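Long-range contact in alkaline phosphatase (PDB 7KWD), which probably hydrolyses phosphate monoesters as a zinc- and magnesium-dependent alkaline phosphatase, working as a homodimer: residues T301-V315 / V438-V450. Numbering follows the deposited sequence.
Sequences TAFVDRNPDTLLIVV and VMLLLYGQGLRFV
One water bridges the turn at Pro-308 and the end of the partner segment. It donates to Pro-308 O, 2.8 Å from the water oxygen, and to Thr-310 O, at 2.9 Å. It accepts from Gln-445 N, 3.0 Å away.

The hydroxyl of Tyr-443 donates a short hydrogen bond, OH to OD1 of Asp-305, 2.5 Å. OD1 receives it on its syn lone pair and lies at the ring edge, in plane. The carboxylate itself is turned 47° from the ring. Thr-301 lies over one face of the same ring. Its CG2 stands 3.6 Å from the ring centroid and almost on the normal, a CH-pi contact. The OG1 of Thr-301 bonds instead to the Leu-297 carbonyl, one turn back in the helix. Val-304 meets the ring edge, with CG1 3.8 Å from Tyr-443 CD1. CG of Tyr-443 is anti to the backbone N (chi1 -175°), which carries the ring to the end of helix 283-306. Tyr-78 also meets this ring.

Tyr-443 thus ties the last turn of that helix to strand 438-443. This strand pairs antiparallel with strand 310-315, next to strand 40-46, in the alpha/beta core of the alkaline phosphatase fold. Leu-312 pairs with Tyr-443 and Val-314 with Leu-441, both hydrogen-bonded pairs. The bond from Val-314 N to Leu-441 O is 2.8 Å long and nearly straight at 172°. These four side chains share one face. A bend at chi3 brings Met-439 CE to 3.9 Å from Val-314 CG1. On the face of Ile-313, Val-315, Leu-440 and Leu-442, Leu-440 CD1 packs against Ile-313 CG2 and Val-315 CG2. Beyond Val-315 the chain soon reaches the zinc ligands Asp-317 and His-318.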
ATOM      1  N   THR A 301      10.030  17.287 -14.831  1.00 24.10           N
ATOM      2  CA  THR A 301       9.863  18.436 -13.946  1.00 23.93           C
ATOM      3  C   THR A 301      10.723  19.604 -14.423  1.00 24.80           C
ATOM      4  O   THR A 301      10.281  20.758 -14.425  1.00 27.24           O
ATOM      5  CB  THR A 301      10.183  18.077 -12.498  1.00 25.95           C
ATOM      6  OG1 THR A 301      11.505  17.550 -12.383  1.00 23.96           O
ATOM      7  CG2 THR A 301       9.186  17.084 -11.982  1.00 23.82           C
ATOM      8  N   ALA A 302      11.927  19.322 -14.901  1.00 22.15           N
ATOM      9  CA  ALA A 302      12.752  20.406 -15.428  1.00 27.59           C
ATOM     10  C   ALA A 302      12.079  21.055 -16.628  1.00 28.24           C
ATOM     11  O   ALA A 302      12.113  22.278 -16.771  1.00 34.47           O
ATOM     12  CB  ALA A 302      14.143  19.886 -15.781  1.00 33.07           C
ATOM     13  N   PHE A 303      11.423  20.262 -17.481  1.00 26.81           N
ATOM     14  CA  PHE A 303      10.627  20.856 -18.555  1.00 27.89           C
ATOM     15  C   PHE A 303       9.492  21.734 -18.005  1.00 27.13           C
ATOM     16  O   PHE A 303       9.262  22.848 -18.490  1.00 28.62           O
ATOM     17  CB  PHE A 303      10.054  19.778 -19.472  1.00 29.09           C
ATOM     18  CG  PHE A 303       9.324  20.345 -20.668  1.00 27.63           C
ATOM     19  CD1 PHE A 303       7.971  20.628 -20.595  1.00 26.83           C
ATOM     20  CD2 PHE A 303       9.994  20.631 -21.843  1.00 30.07           C
ATOM     21  CE1 PHE A 303       7.300  21.169 -21.667  1.00 30.08           C
ATOM     22  CE2 PHE A 303       9.328  21.166 -22.925  1.00 31.15           C
ATOM     23  CZ  PHE A 303       7.975  21.448 -22.833  1.00 30.64           C
ATOM     24  N   VAL A 304       8.763  21.255 -16.998  1.00 23.39           N
ATOM     25  CA  VAL A 304       7.661  22.068 -16.478  1.00 24.42           C
ATOM     26  C   VAL A 304       8.199  23.358 -15.859  1.00 25.53           C
ATOM     27  O   VAL A 304       7.598  24.422 -16.002  1.00 22.60           O
ATOM     28  CB  VAL A 304       6.820  21.258 -15.477  1.00 25.49           C
ATOM     29  CG1 VAL A 304       5.737  22.118 -14.851  1.00 27.43           C
ATOM     30  CG2 VAL A 304       6.168  20.065 -16.191  1.00 28.37           C
ATOM     31  N   ASP A 305       9.337  23.272 -15.147  1.00 24.80           N
ATOM     32  CA  ASP A 305       9.975  24.452 -14.575  1.00 27.89           C
ATOM     33  C   ASP A 305      10.231  25.502 -15.647  1.00 27.89           C
ATOM     34  O   ASP A 305       9.973  26.686 -15.448  1.00 30.17           O
ATOM     35  CB  ASP A 305      11.300  24.073 -13.905  1.00 26.70           C
ATOM     36  CG  ASP A 305      11.124  23.174 -12.685  1.00 27.22           C
ATOM     37  OD1 ASP A 305      10.015  23.082 -12.136  1.00 24.74           O
ATOM     38  OD2 ASP A 305      12.113  22.538 -12.293  1.00 31.10           O
ATOM     39  N   ARG A 306      10.726  25.078 -16.803  1.00 27.89           N
ATOM     40  CA  ARG A 306      10.958  26.008 -17.900  1.00 28.63           C
ATOM     41  C   ARG A 306       9.683  26.391 -18.638  1.00 31.80           C
ATOM     42  O   ARG A 306       9.720  27.364 -19.388  1.00 29.41           O
ATOM     43  CB  ARG A 306      11.976  25.422 -18.887  1.00 31.81           C
ATOM     44  CG  ARG A 306      13.330  25.067 -18.227  1.00 35.39           C
ATOM     45  CD  ARG A 306      14.365  24.538 -19.225  1.00 42.58           C
ATOM     46  NE  ARG A 306      13.819  23.604 -20.220  1.00 54.16           N
ATOM     47  CZ  ARG A 306      13.920  22.265 -20.177  1.00 52.25           C
ATOM     48  NH1 ARG A 306      14.547  21.654 -19.178  1.00 54.63           N
ATOM     49  NH2 ARG A 306      13.381  21.530 -21.146  1.00 51.31           N
ATOM     50  N   ASN A 307       8.560  25.695 -18.406  1.00 32.99           N
ATOM     51  CA  ASN A 307       7.336  25.865 -19.199  1.00 26.72           C
ATOM     52  C   ASN A 307       6.112  25.887 -18.300  1.00 28.04           C
ATOM     53  O   ASN A 307       5.371  24.907 -18.193  1.00 32.45           O
ATOM     54  CB  ASN A 307       7.203  24.742 -20.228  1.00 27.23           C
ATOM     55  CG  ASN A 307       8.212  24.859 -21.333  1.00 31.55           C
ATOM     56  OD1 ASN A 307       7.972  25.526 -22.327  1.00 35.33           O
ATOM     57  ND2 ASN A 307       9.345  24.215 -21.163  1.00 35.02           N
ATOM     58  N   PRO A 308       5.862  27.012 -17.635  1.00 31.85           N
ATOM     59  CA  PRO A 308       4.737  27.073 -16.691  1.00 29.18           C
ATOM     60  C   PRO A 308       3.372  26.932 -17.322  1.00 28.34           C
ATOM     61  O   PRO A 308       2.395  26.745 -16.577  1.00 27.99           O
ATOM     62  CB  PRO A 308       4.905  28.448 -16.036  1.00 36.63           C
ATOM     63  CG  PRO A 308       5.908  29.178 -16.875  1.00 33.78           C
ATOM     64  CD  PRO A 308       6.760  28.178 -17.513  1.00 26.85           C
ATOM     65  N   ASP A 309       3.244  26.987 -18.654  1.00 25.76           N
ATOM     66  CA  ASP A 309       1.948  26.680 -19.262  1.00 26.59           C
ATOM     67  C   ASP A 309       1.665  25.166 -19.304  1.00 27.35           C
ATOM     68  O   ASP A 309       0.665  24.754 -19.905  1.00 25.71           O
ATOM     69  CB  ASP A 309       1.866  27.289 -20.671  1.00 28.79           C
ATOM     70  CG  ASP A 309       2.897  26.705 -21.633  1.00 33.19           C
ATOM     71  OD1 ASP A 309       3.733  25.861 -21.208  1.00 34.67           O
ATOM     72  OD2 ASP A 309       2.858  27.081 -22.816  1.00 34.95           O
ATOM     73  N   THR A 310       2.468  24.355 -18.616  1.00 25.06           N
ATOM     74  CA  THR A 310       2.418  22.896 -18.735  1.00 25.30           C
ATOM     75  C   THR A 310       2.120  22.265 -17.388  1.00 24.52           C
ATOM     76  O   THR A 310       2.805  22.564 -16.400  1.00 25.24           O
ATOM     77  CB  THR A 310       3.751  22.343 -19.241  1.00 21.96           C
ATOM     78  OG1 THR A 310       4.079  22.950 -20.496  1.00 23.38           O
ATOM     79  CG2 THR A 310       3.689  20.819 -19.368  1.00 23.38           C
ATOM     80  N   LEU A 311       1.134  21.369 -17.366  1.00 20.76           N
ATOM     81  CA  LEU A 311       0.809  20.605 -16.169  1.00 18.57           C
ATOM     82  C   LEU A 311       1.361  19.188 -16.278  1.00 26.04           C
ATOM     83  O   LEU A 311       1.186  18.529 -17.305  1.00 24.54           O
ATOM     84  CB  LEU A 311      -0.700  20.557 -15.946  1.00 17.47           C
ATOM     85  CG  LEU A 311      -1.103  19.598 -14.819  1.00 23.93           C
ATOM     86  CD1 LEU A 311      -0.626  20.150 -13.480  1.00 23.05           C
ATOM     87  CD2 LEU A 311      -2.599  19.399 -14.783  1.00 25.34           C
ATOM     88  N   LEU A 312       1.996  18.711 -15.209  1.00 24.91           N
ATOM     89  CA  LEU A 312       2.471  17.345 -15.136  1.00 19.76           C
ATOM     90  C   LEU A 312       1.637  16.598 -14.111  1.00 25.09           C
ATOM     91  O   LEU A 312       1.575  16.989 -12.938  1.00 22.88           O
ATOM     92  CB  LEU A 312       3.961  17.273 -14.780  1.00 17.41           C
ATOM     93  CG  LEU A 312       4.433  15.893 -14.360  1.00 21.88           C
ATOM     94  CD1 LEU A 312       4.278  14.886 -15.500  1.00 22.45           C
ATOM     95  CD2 LEU A 312       5.841  15.983 -13.858  1.00 22.32           C
ATOM     96  N   ILE A 313       0.983  15.530 -14.561  1.00 21.44           N
ATOM     97  CA  ILE A 313       0.265  14.603 -13.691  1.00 19.91           C
ATOM     98  C   ILE A 313       1.079  13.323 -13.612  1.00 20.17           C
ATOM     99  O   ILE A 313       1.373  12.726 -14.651  1.00 22.80           O
ATOM    100  CB  ILE A 313      -1.154  14.300 -14.220  1.00 17.88           C
ATOM    101  CG1 ILE A 313      -1.986  15.571 -14.289  1.00 21.48           C
ATOM    102  CG2 ILE A 313      -1.812  13.213 -13.342  1.00 18.39           C
ATOM    103  CD1 ILE A 313      -3.445  15.342 -14.708  1.00 23.50           C
ATOM    104  N   VAL A 314       1.405  12.884 -12.396  1.00 20.87           N
ATOM    105  CA  VAL A 314       2.094  11.615 -12.157  1.00 18.24           C
ATOM    106  C   VAL A 314       1.141  10.719 -11.376  1.00 22.21           C
ATOM    107  O   VAL A 314       0.677  11.087 -10.289  1.00 22.67           O
ATOM    108  CB  VAL A 314       3.416  11.812 -11.406  1.00 23.16           C
ATOM    109  CG1 VAL A 314       4.195  10.513 -11.324  1.00 23.88           C
ATOM    110  CG2 VAL A 314       4.235  12.855 -12.110  1.00 20.19           C
ATOM    111  N   VAL A 315       0.842   9.547 -11.925  1.00 21.68           N
ATOM    112  CA  VAL A 315      -0.219   8.721 -11.374  1.00 19.49           C
ATOM    113  C   VAL A 315       0.116   7.255 -11.587  1.00 20.89           C
ATOM    114  O   VAL A 315       0.658   6.862 -12.633  1.00 22.04           O
ATOM    115  CB  VAL A 315      -1.575   9.062 -12.023  1.00 19.80           C
ATOM    116  CG1 VAL A 315      -1.575   8.655 -13.479  1.00 22.23           C
ATOM    117  CG2 VAL A 315      -2.734   8.419 -11.242  1.00 20.69           C
ATOM    118  N   VAL A 438      -3.900   4.166  -4.899  1.00 19.22           N
ATOM    119  CA  VAL A 438      -2.524   4.415  -5.313  1.00 21.91           C
ATOM    120  C   VAL A 438      -2.308   5.903  -5.595  1.00 18.83           C
ATOM    121  O   VAL A 438      -3.219   6.726  -5.518  1.00 16.82           O
ATOM    122  CB  VAL A 438      -2.142   3.571  -6.547  1.00 25.44           C
ATOM    123  CG1 VAL A 438      -2.087   2.105  -6.140  1.00 25.49           C
ATOM    124  CG2 VAL A 438      -3.155   3.809  -7.656  1.00 23.26           C
ATOM    125  N   MET A 439      -1.057   6.210  -5.921  1.00 18.77           N
ATOM    126  CA  MET A 439      -0.555   7.577  -5.994  1.00 21.93           C
ATOM    127  C   MET A 439      -1.196   8.406  -7.096  1.00 23.05           C
ATOM    128  O   MET A 439      -1.335   7.970  -8.233  1.00 21.21           O
ATOM    129  CB  MET A 439       0.944   7.523  -6.240  1.00 22.11           C
ATOM    130  CG  MET A 439       1.604   8.845  -6.539  1.00 29.70           C
ATOM    131  SD  MET A 439       3.359   8.608  -6.865  1.00 25.83           S
ATOM    132  CE  MET A 439       3.375   7.995  -8.488  1.00 23.79           C
ATOM    133  N   LEU A 440      -1.521   9.661  -6.752  1.00 17.83           N
ATOM    134  CA  LEU A 440      -1.846  10.706  -7.721  1.00 19.01           C
ATOM    135  C   LEU A 440      -1.128  11.978  -7.296  1.00 18.99           C
ATOM    136  O   LEU A 440      -1.295  12.426  -6.154  1.00 22.00           O
ATOM    137  CB  LEU A 440      -3.345  10.970  -7.789  1.00 19.25           C
ATOM    138  CG  LEU A 440      -3.843  12.232  -8.500  1.00 20.05           C
ATOM    139  CD1 LEU A 440      -3.528  12.270 -10.013  1.00 25.27           C
ATOM    140  CD2 LEU A 440      -5.330  12.294  -8.318  1.00 24.07           C
ATOM    141  N   LEU A 441      -0.373  12.564  -8.217  1.00 20.53           N
ATOM    142  CA  LEU A 441       0.500  13.693  -7.903  1.00 20.70           C
ATOM    143  C   LEU A 441       0.447  14.733  -9.008  1.00 21.40           C
ATOM    144  O   LEU A 441       0.511  14.389 -10.189  1.00 19.81           O
ATOM    145  CB  LEU A 441       1.946  13.219  -7.719  1.00 19.08           C
ATOM    146  CG  LEU A 441       3.137  14.179  -7.813  1.00 22.91           C
ATOM    147  CD1 LEU A 441       3.218  15.014  -6.573  1.00 23.72           C
ATOM    148  CD2 LEU A 441       4.411  13.362  -7.948  1.00 30.00           C
ATOM    149  N   LEU A 442       0.404  16.002  -8.613  1.00 19.65           N
ATOM    150  CA  LEU A 442       0.322  17.127  -9.535  1.00 24.11           C
ATOM    151  C   LEU A 442       1.564  17.995  -9.434  1.00 24.87           C
ATOM    152  O   LEU A 442       1.958  18.416  -8.338  1.00 22.81           O
ATOM    153  CB  LEU A 442      -0.894  17.998  -9.250  1.00 26.60           C
ATOM    154  CG  LEU A 442      -2.237  17.264  -9.249  1.00 22.00           C
ATOM    155  CD1 LEU A 442      -3.366  18.235  -8.843  1.00 24.37           C
ATOM    156  CD2 LEU A 442      -2.490  16.698 -10.598  1.00 25.42           C
ATOM    157  N   TYR A 443       2.175  18.281 -10.568  1.00 21.72           N
ATOM    158  CA  TYR A 443       3.410  19.066 -10.584  1.00 24.39           C
ATOM    159  C   TYR A 443       3.178  20.211 -11.553  1.00 25.45           C
ATOM    160  O   TYR A 443       3.165  20.021 -12.780  1.00 20.81           O
ATOM    161  CB  TYR A 443       4.621  18.227 -10.978  1.00 25.35           C
ATOM    162  CG  TYR A 443       5.913  19.008 -10.870  1.00 21.92           C
ATOM    163  CD1 TYR A 443       6.365  19.801 -11.917  1.00 29.13           C
ATOM    164  CD2 TYR A 443       6.658  18.989  -9.707  1.00 22.68           C
ATOM    165  CE1 TYR A 443       7.531  20.544 -11.808  1.00 23.17           C
ATOM    166  CE2 TYR A 443       7.829  19.713  -9.606  1.00 24.90           C
ATOM    167  CZ  TYR A 443       8.264  20.481 -10.662  1.00 27.59           C
ATOM    168  OH  TYR A 443       9.439  21.195 -10.526  1.00 26.71           O
ATOM    169  N   GLY A 444       2.988  21.385 -11.007  1.00 33.28           N
ATOM    170  CA  GLY A 444       2.671  22.534 -11.829  1.00 42.09           C
ATOM    171  C   GLY A 444       2.715  23.803 -11.012  1.00 56.18           C
ATOM    172  O   GLY A 444       2.856  23.783  -9.782  1.00 42.28           O
ATOM    173  N   GLN A 445       2.589  24.911 -11.746  1.00 54.72           N
ATOM    174  CA  GLN A 445       2.656  26.232 -11.151  1.00 53.86           C
ATOM    175  C   GLN A 445       1.302  26.582 -10.571  1.00 34.29           C
ATOM    176  O   GLN A 445       0.269  26.405 -11.228  1.00 39.94           O
ATOM    177  CB  GLN A 445       3.065  27.261 -12.210  1.00 52.18           C
ATOM    178  CG  GLN A 445       3.030  28.707 -11.735  1.00 53.03           C
ATOM    179  CD  GLN A 445       3.661  29.660 -12.749  1.00 69.45           C
ATOM    180  OE1 GLN A 445       2.956  30.322 -13.521  1.00 57.12           O
ATOM    181  NE2 GLN A 445       4.998  29.726 -12.752  1.00 56.33           N
ATOM    182  N   GLY A 446       1.303  27.063  -9.334  1.00 40.07           N
ATOM    183  CA  GLY A 446       0.113  27.662  -8.762  1.00 40.98           C
ATOM    184  C   GLY A 446      -0.889  26.712  -8.159  1.00 30.00           C
ATOM    185  O   GLY A 446      -2.063  27.057  -8.047  1.00 30.96           O
ATOM    186  N   LEU A 447      -0.455  25.529  -7.745  1.00 34.93           N
ATOM    187  CA  LEU A 447      -1.347  24.497  -7.256  1.00 33.27           C
ATOM    188  C   LEU A 447      -1.286  24.358  -5.756  1.00 35.12           C
ATOM    189  O   LEU A 447      -1.845  23.409  -5.208  1.00 31.64           O
ATOM    190  CB  LEU A 447      -0.999  23.166  -7.909  1.00 28.82           C
ATOM    191  CG  LEU A 447      -1.225  23.146  -9.414  1.00 32.90           C
ATOM    192  CD1 LEU A 447      -0.804  21.828  -9.977  1.00 36.55           C
ATOM    193  CD2 LEU A 447      -2.698  23.422  -9.744  1.00 31.10           C
ATOM    194  N   ARG A 448      -0.642  25.301  -5.076  1.00 31.87           N
ATOM    195  CA  ARG A 448      -0.351  25.111  -3.652  1.00 46.27           C
ATOM    196  C   ARG A 448      -1.606  24.849  -2.813  1.00 45.45           C
ATOM    197  O   ARG A 448      -1.529  24.171  -1.779  1.00 44.78           O
ATOM    198  CB  ARG A 448       0.395  26.337  -3.112  1.00 49.67           C
ATOM    199  CG  ARG A 448      -0.444  27.605  -3.133  1.00 55.11           C
ATOM    200  CD  ARG A 448       0.315  28.850  -2.613  1.00 72.78           C
ATOM    201  NE  ARG A 448       1.195  28.606  -1.465  1.00 66.92           N
ATOM    202  CZ  ARG A 448       1.521  29.526  -0.551  1.00 60.21           C
ATOM    203  NH1 ARG A 448       1.035  30.764  -0.632  1.00 66.41           N
ATOM    204  NH2 ARG A 448       2.341  29.211   0.446  1.00 55.90           N
ATOM    205  N   PHE A 449      -2.762  25.361  -3.224  1.00 36.73           N
ATOM    206  CA  PHE A 449      -3.961  25.210  -2.412  1.00 50.00           C
ATOM    207  C   PHE A 449      -4.850  24.049  -2.852  1.00 45.94           C
ATOM    208  O   PHE A 449      -5.959  23.894  -2.324  1.00 46.39           O
ATOM    209  CB  PHE A 449      -4.740  26.523  -2.401  1.00 50.88           C
ATOM    210  CG  PHE A 449      -3.987  27.651  -1.736  1.00 63.96           C
ATOM    211  CD1 PHE A 449      -3.068  27.384  -0.704  1.00 61.46           C
ATOM    212  CD2 PHE A 449      -4.176  28.966  -2.141  1.00 60.52           C
ATOM    213  CE1 PHE A 449      -2.357  28.408  -0.089  1.00 54.05           C
ATOM    214  CE2 PHE A 449      -3.471  30.005  -1.529  1.00 65.08           C
ATOM    215  CZ  PHE A 449      -2.559  29.724  -0.503  1.00 73.73           C
ATOM    216  N   VAL A 450      -4.372  23.202  -3.755  1.00 36.94           N
ATOM    217  CA  VAL A 450      -5.137  22.036  -4.184  1.00 38.39           C
ATOM    218  C   VAL A 450      -4.997  20.912  -3.158  1.00 35.37           C
ATOM    219  O   VAL A 450      -3.892  20.432  -2.900  1.00 35.40           O
ATOM    220  CB  VAL A 450      -4.681  21.574  -5.577  1.00 31.72           C
ATOM    221  CG1 VAL A 450      -5.445  20.302  -5.965  1.00 26.29           C
ATOM    222  CG2 VAL A 450      -4.869  22.679  -6.571  1.00 27.39           C
TER
HETATM  223  O   HOH W   1       3.187  24.850 -14.733  1.00 24.43           O